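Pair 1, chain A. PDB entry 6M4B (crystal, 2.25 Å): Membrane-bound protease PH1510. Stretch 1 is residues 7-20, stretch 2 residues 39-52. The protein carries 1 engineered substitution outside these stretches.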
# COMPACT_ATOMS: atom_id res chain seq x y z
N LYS A 7 20.00 23.14 12.16
CA LYS A 7 19.36 22.67 13.40
C LYS A 7 18.51 21.39 13.24
O LYS A 7 18.11 20.99 12.15
CB LYS A 7 18.53 23.80 14.05
CG LYS A 7 17.44 24.49 13.18
CD LYS A 7 17.84 25.90 12.75
CE LYS A 7 17.20 26.26 11.39
NZ LYS A 7 17.23 27.72 11.05
N ASN A 8 18.30 20.73 14.37
CA ASN A 8 17.70 19.43 14.43
C ASN A 8 16.32 19.79 14.91
O ASN A 8 16.10 20.10 16.08
CB ASN A 8 18.50 18.60 15.45
CG ASN A 8 18.31 17.08 15.29
OD1 ASN A 8 17.75 16.61 14.33
ND2 ASN A 8 18.75 16.32 16.28
N ILE A 9 15.37 19.79 13.99
CA ILE A 9 14.01 20.18 14.28
C ILE A 9 13.06 18.97 14.28
O ILE A 9 13.05 18.18 13.33
CB ILE A 9 13.53 21.21 13.24
CG1 ILE A 9 14.32 22.51 13.44
CG2 ILE A 9 12.05 21.49 13.38
CD1 ILE A 9 14.29 23.47 12.26
N VAL A 10 12.23 18.88 15.31
CA VAL A 10 11.11 17.97 15.32
C VAL A 10 9.80 18.77 15.34
O VAL A 10 9.56 19.57 16.23
CB VAL A 10 11.16 16.99 16.50
CG1 VAL A 10 9.92 16.10 16.54
CG2 VAL A 10 12.39 16.10 16.35
N TYR A 11 8.96 18.52 14.35
CA TYR A 11 7.62 19.10 14.33
C TYR A 11 6.66 18.20 15.08
O TYR A 11 6.88 16.99 15.18
CB TYR A 11 7.16 19.36 12.92
CG TYR A 11 7.87 20.56 12.30
CD1 TYR A 11 7.46 21.86 12.60
CD2 TYR A 11 8.93 20.39 11.42
CE1 TYR A 11 8.08 22.95 12.02
CE2 TYR A 11 9.56 21.48 10.83
CZ TYR A 11 9.13 22.75 11.14
OH TYR A 11 9.75 23.83 10.57
N VAL A 12 5.63 18.82 15.64
CA VAL A 12 4.56 18.13 16.35
C VAL A 12 3.24 18.69 15.78
O VAL A 12 3.09 19.91 15.73
CB VAL A 12 4.63 18.37 17.87
CG1 VAL A 12 3.49 17.70 18.60
CG2 VAL A 12 5.94 17.85 18.45
N ALA A 13 2.33 17.83 15.36
CA ALA A 13 0.99 18.25 15.01
C ALA A 13 -0.02 17.38 15.69
O ALA A 13 0.31 16.33 16.25
CB ALA A 13 0.80 18.23 13.52
N GLN A 14 -1.26 17.82 15.67
CA GLN A 14 -2.34 17.14 16.35
C GLN A 14 -3.35 16.79 15.28
O GLN A 14 -3.67 17.64 14.44
CB GLN A 14 -3.02 18.02 17.35
CG GLN A 14 -2.17 18.47 18.52
CD GLN A 14 -3.00 19.09 19.62
OE1 GLN A 14 -3.45 18.41 20.54
NE2 GLN A 14 -3.23 20.39 19.52
N ILE A 15 -3.83 15.54 15.31
CA ILE A 15 -4.95 15.12 14.48
C ILE A 15 -5.94 14.37 15.36
O ILE A 15 -5.60 13.37 16.03
CB ILE A 15 -4.47 14.34 13.23
CG1 ILE A 15 -3.79 15.33 12.27
CG2 ILE A 15 -5.64 13.67 12.50
CD1 ILE A 15 -3.01 14.70 11.17
N LYS A 16 -7.15 14.94 15.42
CA LYS A 16 -8.24 14.42 16.22
C LYS A 16 -9.51 14.19 15.39
O LYS A 16 -9.73 14.87 14.39
CB LYS A 16 -8.57 15.40 17.34
CG LYS A 16 -7.38 15.79 18.18
CD LYS A 16 -7.80 16.36 19.53
CE LYS A 16 -6.61 16.91 20.31
NZ LYS A 16 -6.86 16.86 21.79
N GLY A 17 -10.36 13.28 15.85
CA GLY A 17 -11.67 13.04 15.22
C GLY A 17 -11.65 11.96 14.14
O GLY A 17 -10.68 11.21 13.99
N GLN A 18 -12.74 11.90 13.37
CA GLN A 18 -12.90 10.85 12.39
C GLN A 18 -11.92 11.01 11.27
O GLN A 18 -11.58 12.10 10.90
CB GLN A 18 -14.33 10.83 11.83
CG GLN A 18 -15.34 10.32 12.85
CD GLN A 18 -16.41 9.46 12.21
OE1 GLN A 18 -17.59 9.82 12.20
NE2 GLN A 18 -16.00 8.31 11.66
N ILE A 19 -11.44 9.90 10.73
CA ILE A 19 -10.59 9.96 9.56
C ILE A 19 -11.48 10.17 8.33
O ILE A 19 -12.40 9.39 8.08
CB ILE A 19 -9.77 8.67 9.37
CG1 ILE A 19 -8.95 8.33 10.63
CG2 ILE A 19 -8.89 8.79 8.14
CD1 ILE A 19 -8.01 9.44 11.11
N THR A 20 -11.20 11.23 7.58
CA THR A 20 -11.94 11.58 6.38
C THR A 20 -10.90 11.99 5.36
O THR A 20 -9.72 12.10 5.72
CB THR A 20 -12.90 12.76 6.62
OG1 THR A 20 -12.14 13.96 6.81
CG2 THR A 20 -13.78 12.53 7.83
N ALA A 39 13.16 18.54 8.48
CA ALA A 39 13.02 18.10 9.87
C ALA A 39 13.63 16.71 10.09
O ALA A 39 13.67 15.88 9.17
CB ALA A 39 11.57 18.11 10.30
N GLU A 40 14.08 16.49 11.31
CA GLU A 40 14.56 15.22 11.78
C GLU A 40 13.43 14.18 11.84
O GLU A 40 13.67 13.00 11.71
CB GLU A 40 15.19 15.41 13.17
CG GLU A 40 15.66 14.16 13.91
CD GLU A 40 16.76 13.45 13.20
OE1 GLU A 40 17.01 12.26 13.52
OE2 GLU A 40 17.36 14.05 12.29
N ALA A 41 12.22 14.65 12.13
CA ALA A 41 11.02 13.80 12.31
C ALA A 41 9.82 14.69 12.50
O ALA A 41 9.97 15.85 12.93
CB ALA A 41 11.15 12.86 13.52
N ILE A 42 8.63 14.15 12.21
CA ILE A 42 7.39 14.80 12.60
C ILE A 42 6.62 13.85 13.50
O ILE A 42 6.50 12.66 13.20
CB ILE A 42 6.56 15.25 11.38
CG1 ILE A 42 5.29 16.00 11.86
CG2 ILE A 42 6.21 14.11 10.45
CD1 ILE A 42 4.48 16.55 10.72
N ILE A 43 6.15 14.36 14.63
CA ILE A 43 5.33 13.62 15.58
C ILE A 43 3.89 14.07 15.37
O ILE A 43 3.58 15.25 15.32
CB ILE A 43 5.71 13.89 17.03
CG1 ILE A 43 7.14 13.38 17.30
CG2 ILE A 43 4.72 13.19 17.98
CD1 ILE A 43 7.75 13.94 18.58
N ILE A 44 3.01 13.09 15.20
CA ILE A 44 1.61 13.36 15.02
C ILE A 44 0.91 12.76 16.19
O ILE A 44 0.92 11.55 16.36
CB ILE A 44 1.13 12.85 13.68
CG1 ILE A 44 1.76 13.75 12.62
CG2 ILE A 44 -0.40 12.87 13.63
CD1 ILE A 44 1.53 13.30 11.22
N GLU A 45 0.33 13.65 17.01
CA GLU A 45 -0.44 13.28 18.19
C GLU A 45 -1.85 12.90 17.71
O GLU A 45 -2.58 13.75 17.19
CB GLU A 45 -0.50 14.42 19.18
CG GLU A 45 0.82 14.65 19.91
CD GLU A 45 0.85 15.92 20.76
OE1 GLU A 45 -0.10 16.72 20.67
OE2 GLU A 45 1.83 16.13 21.51
N LEU A 46 -2.19 11.62 17.81
CA LEU A 46 -3.36 11.09 17.12
C LEU A 46 -4.39 10.61 18.12
O LEU A 46 -4.06 9.96 19.09
CB LEU A 46 -2.97 9.93 16.20
CG LEU A 46 -4.10 9.28 15.39
CD1 LEU A 46 -4.59 10.21 14.30
CD2 LEU A 46 -3.60 7.98 14.81
N ASP A 47 -5.64 11.01 17.90
CA ASP A 47 -6.78 10.56 18.71
C ASP A 47 -7.95 10.41 17.72
O ASP A 47 -8.49 11.39 17.19
CB ASP A 47 -7.11 11.58 19.81
CG ASP A 47 -8.18 11.09 20.78
OD1 ASP A 47 -8.52 9.89 20.77
OD2 ASP A 47 -8.63 11.90 21.64
N THR A 48 -8.31 9.17 17.44
CA THR A 48 -9.35 8.92 16.45
C THR A 48 -10.11 7.66 16.81
O THR A 48 -9.53 6.72 17.33
CB THR A 48 -8.77 8.81 15.03
OG1 THR A 48 -9.84 8.65 14.09
CG2 THR A 48 -7.79 7.63 14.88
N PRO A 49 -11.43 7.66 16.57
CA PRO A 49 -12.19 6.39 16.69
C PRO A 49 -12.19 5.58 15.38
O PRO A 49 -12.66 4.44 15.36
CB PRO A 49 -13.61 6.86 17.03
CG PRO A 49 -13.71 8.16 16.25
CD PRO A 49 -12.31 8.80 16.24
N GLY A 50 -11.69 6.16 14.29
CA GLY A 50 -11.68 5.52 13.01
C GLY A 50 -12.24 6.45 11.96
O GLY A 50 -12.32 7.66 12.18
N GLY A 51 -12.63 5.87 10.83
CA GLY A 51 -13.15 6.64 9.71
C GLY A 51 -13.18 5.85 8.42
O GLY A 51 -13.36 4.65 8.45
N ARG A 52 -12.93 6.52 7.31
CA ARG A 52 -12.99 5.91 5.97
C ARG A 52 -11.71 5.18 5.63
O ARG A 52 -10.60 5.76 5.71
CB ARG A 52 -13.24 6.97 4.89
CG ARG A 52 -14.40 7.88 5.20
CD ARG A 52 -15.53 7.71 4.21
NE ARG A 52 -16.64 8.51 4.73
CZ ARG A 52 -17.94 8.26 4.60
NH1 ARG A 52 -18.81 9.07 5.18
NH2 ARG A 52 -18.38 7.21 3.89

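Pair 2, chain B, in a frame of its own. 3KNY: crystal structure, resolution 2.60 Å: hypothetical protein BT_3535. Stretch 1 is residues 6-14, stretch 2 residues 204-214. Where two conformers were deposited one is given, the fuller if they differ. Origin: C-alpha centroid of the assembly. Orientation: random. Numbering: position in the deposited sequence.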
# COMPACT_ATOMS: atom_id res chain seq x y z
N ASN B 6 23.04 16.58 0.44
CA ASN B 6 21.74 16.05 -0.11
C ASN B 6 20.67 15.69 0.97
O ASN B 6 20.51 14.51 1.31
CB ASN B 6 22.02 14.83 -1.02
N GLU B 7 19.98 16.73 1.51
CA GLU B 7 18.75 16.60 2.38
C GLU B 7 17.46 16.84 1.52
O GLU B 7 17.44 17.67 0.60
CB GLU B 7 18.78 17.56 3.58
N ASP B 8 16.39 16.10 1.80
CA ASP B 8 15.19 16.09 0.94
C ASP B 8 13.98 15.55 1.72
O ASP B 8 14.14 14.79 2.66
CB ASP B 8 15.47 15.26 -0.32
CG ASP B 8 14.42 15.48 -1.41
OD1 ASP B 8 14.12 16.65 -1.74
OD2 ASP B 8 13.91 14.47 -1.95
N TRP B 9 12.77 15.93 1.31
CA TRP B 9 11.52 15.65 2.03
C TRP B 9 10.48 15.00 1.14
O TRP B 9 10.17 15.56 0.12
CB TRP B 9 10.94 16.97 2.50
CG TRP B 9 11.42 17.45 3.80
CD1 TRP B 9 12.63 18.02 4.09
CD2 TRP B 9 10.66 17.46 5.02
NE1 TRP B 9 12.68 18.36 5.42
CE2 TRP B 9 11.48 18.03 6.01
CE3 TRP B 9 9.37 17.03 5.36
CZ2 TRP B 9 11.05 18.18 7.33
CZ3 TRP B 9 8.94 17.19 6.66
CH2 TRP B 9 9.78 17.76 7.63
N VAL B 10 9.91 13.88 1.55
CA VAL B 10 8.87 13.18 0.79
C VAL B 10 7.65 12.99 1.68
O VAL B 10 7.77 12.59 2.84
CB VAL B 10 9.41 11.83 0.27
CG1 VAL B 10 8.32 10.95 -0.18
CG2 VAL B 10 10.41 12.08 -0.86
N VAL B 11 6.48 13.31 1.14
CA VAL B 11 5.24 13.32 1.90
C VAL B 11 4.18 12.47 1.19
O VAL B 11 4.41 11.94 0.12
CB VAL B 11 4.72 14.76 2.09
CG1 VAL B 11 5.77 15.59 2.77
CG2 VAL B 11 4.27 15.41 0.77
N ASN B 12 3.00 12.36 1.78
CA ASN B 12 1.98 11.47 1.30
C ASN B 12 1.13 12.16 0.26
O ASN B 12 0.03 12.64 0.54
CB ASN B 12 1.13 10.99 2.46
CG ASN B 12 0.43 9.70 2.16
OD1 ASN B 12 1.06 8.74 1.72
ND2 ASN B 12 -0.86 9.65 2.41
N GLU B 13 1.66 12.22 -0.95
CA GLU B 13 0.97 12.84 -2.04
C GLU B 13 1.11 12.01 -3.32
O GLU B 13 1.93 11.09 -3.42
CB GLU B 13 1.50 14.26 -2.21
CG GLU B 13 2.92 14.34 -2.78
CD GLU B 13 3.53 15.75 -2.72
OE1 GLU B 13 2.82 16.76 -2.53
OE2 GLU B 13 4.77 15.81 -2.84
N PRO B 14 0.28 12.31 -4.33
CA PRO B 14 0.30 11.49 -5.53
C PRO B 14 1.63 11.55 -6.27
O PRO B 14 2.29 12.60 -6.27
CB PRO B 14 -0.82 12.09 -6.37
CG PRO B 14 -1.70 12.74 -5.40
CD PRO B 14 -0.80 13.30 -4.37
N ARG B 204 28.60 10.23 -1.32
CA ARG B 204 27.55 11.18 -0.93
C ARG B 204 26.60 10.54 0.06
O ARG B 204 26.07 9.48 -0.23
CB ARG B 204 26.74 11.60 -2.15
CG ARG B 204 27.39 12.67 -3.02
CD ARG B 204 26.94 12.56 -4.48
NE ARG B 204 27.85 11.71 -5.27
N LYS B 205 26.38 11.17 1.21
CA LYS B 205 25.36 10.72 2.16
C LYS B 205 24.03 11.30 1.70
O LYS B 205 23.93 12.48 1.36
CB LYS B 205 25.68 11.16 3.61
CG LYS B 205 27.03 10.62 4.20
N VAL B 206 22.99 10.48 1.61
CA VAL B 206 21.67 11.00 1.26
C VAL B 206 20.78 10.85 2.49
O VAL B 206 20.77 9.79 3.10
CB VAL B 206 21.06 10.23 0.05
CG1 VAL B 206 19.65 10.73 -0.28
CG2 VAL B 206 21.96 10.36 -1.14
N GLU B 207 20.05 11.89 2.85
CA GLU B 207 19.05 11.78 3.90
C GLU B 207 17.73 12.26 3.39
O GLU B 207 17.64 13.36 2.86
CB GLU B 207 19.44 12.60 5.11
CG GLU B 207 20.64 12.05 5.83
CD GLU B 207 20.80 12.58 7.23
OE1 GLU B 207 20.01 13.48 7.69
OE2 GLU B 207 21.74 12.05 7.88
N VAL B 208 16.69 11.45 3.58
CA VAL B 208 15.36 11.81 3.11
C VAL B 208 14.39 11.66 4.26
O VAL B 208 14.36 10.61 4.91
CB VAL B 208 14.91 10.90 1.93
CG1 VAL B 208 13.60 11.39 1.34
CG2 VAL B 208 15.97 10.87 0.87
N THR B 209 13.62 12.71 4.52
CA THR B 209 12.56 12.65 5.52
C THR B 209 11.40 12.10 4.76
O THR B 209 11.09 12.61 3.69
CB THR B 209 12.27 14.03 6.12
OG1 THR B 209 13.43 14.47 6.82
CG2 THR B 209 11.16 13.95 7.14
N VAL B 210 10.81 11.03 5.26
CA VAL B 210 9.74 10.33 4.58
C VAL B 210 8.49 10.21 5.44
O VAL B 210 8.53 9.68 6.54
CB VAL B 210 10.16 8.93 4.19
CG1 VAL B 210 9.00 8.20 3.50
CG2 VAL B 210 11.42 8.99 3.28
N GLN B 211 7.36 10.69 4.93
CA GLN B 211 6.09 10.56 5.62
C GLN B 211 5.11 9.95 4.63
O GLN B 211 4.66 10.64 3.72
CB GLN B 211 5.60 11.91 6.10
CG GLN B 211 6.48 12.56 7.11
CD GLN B 211 6.02 13.97 7.46
OE1 GLN B 211 6.28 14.92 6.76
NE2 GLN B 211 5.34 14.10 8.54
N LYS B 212 4.78 8.66 4.79
CA LYS B 212 3.90 7.94 3.86
C LYS B 212 2.94 6.99 4.53
O LYS B 212 3.18 6.56 5.65
CB LYS B 212 4.76 7.15 2.85
CG LYS B 212 5.61 8.04 1.99
CD LYS B 212 5.39 7.86 0.53
CE LYS B 212 5.24 9.17 -0.13
NZ LYS B 212 4.99 9.07 -1.57
N THR B 213 1.85 6.65 3.84
CA THR B 213 0.86 5.72 4.35
C THR B 213 0.44 4.74 3.26
O THR B 213 0.16 5.11 2.14
CB THR B 213 -0.37 6.45 4.91
OG1 THR B 213 0.02 7.27 6.02
CG2 THR B 213 -1.43 5.48 5.40
N GLY B 214 0.43 3.47 3.61
CA GLY B 214 -0.02 2.44 2.74
C GLY B 214 -1.16 1.69 3.41
O GLY B 214 -1.14 1.45 4.63

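Pair 1 and pair 2 share one motif: two neighbouring parallel strands whose N-to-C directions differ by about 20°, with axes 4.6 Å apart at closest approach. Fourteen central residues superpose with an RMSD of 0.6 Å. In a parallel ladder, alternate residues of each strand bond through both N and O to the two residues that flank their partner. A:Ala13, opposite A:Ile44, does so through A:Ala13 N to A:Ile43 O (2.9 Å) and A:Glu45 N to A:Ala13 O (2.8 Å). Its match, B:Asp8, repeats the pattern, but B:Asp8 N to B:Glu207 O (3.2 Å) is weak, whereas B:Thr209 N to B:Asp8 O is 2.8 Å. Two residues on, A:Ile15 and B:Val10 correspond, with A:Ile15 N to A:Glu45 O at 2.9 Å and A:Asp47 N to A:Ile15 O at 3.0 Å, against B:Val10 N to B:Thr209 O at 2.8 Å and B:Gln211 N to B:Val10 O at 2.9 Å. Because these bonds use only backbone atoms, the side chains are free to differ.

On one face, A:Ala13, A:Ile15, A:Ile44 and A:Leu46 are aliphatic and buried. A:Ile15 reaches both neighbours: its CD1 lies 4.0 Å from A:Ile44 CG2, and its CG2 lies 4.0 Å from A:Leu46 CD1. In pair 2 the matched B:Val10, B:Val208 and B:Val210 are all valines, beta-branched residues well suited to extended backbone. The shorter B:Val10 still touches B:Val208, CG2 to CG1, at 3.9 Å. At the A:Ala13 position the small, buried alanine is matched by B:Asp8, whose polar group suits its exposed setting. A:Ile42, its CG1 4.0 Å from A:Tyr11 CB, is matched by B:Val206, both buried and beta-branched; A:Tyr11 itself is matched by exposed B:Asn6, not modelled beyond CB.

The other face shows the sharper exchange. A:Gln14 and A:Glu45 pair across the strands, A:Gln14 CG lying 3.5 Å from A:Glu45 OE1; the flexible glutamine is exposed while the glutamate is buried. Their counterparts, B:Trp9 and B:Thr209, instead make a CH-pi contact over a ring face: B:Thr209 CG2 sits 3.9 Å from the centroid of the six-membered ring of B:Trp9, almost along its normal. Threonine fits because its branch offers a methyl to the broad ring. Next to this, aliphatic A:Val12 and A:Ile43, with A:Val12 CG2 4.2 Å from A:Ile43 CB, are matched by exposed B:Glu7 and B:Glu207.

Beyond the ladder, A:Gly17 matches B:Asn12. A:Gly17 has backbone angles that call for glycine, and its O accepts a bond from A:Thr48 OG1 at 2.7 Å. B:Asn12 uses its side chain instead, B:Asn12 OD1 accepting from B:Thr213 N at 3.1 Å.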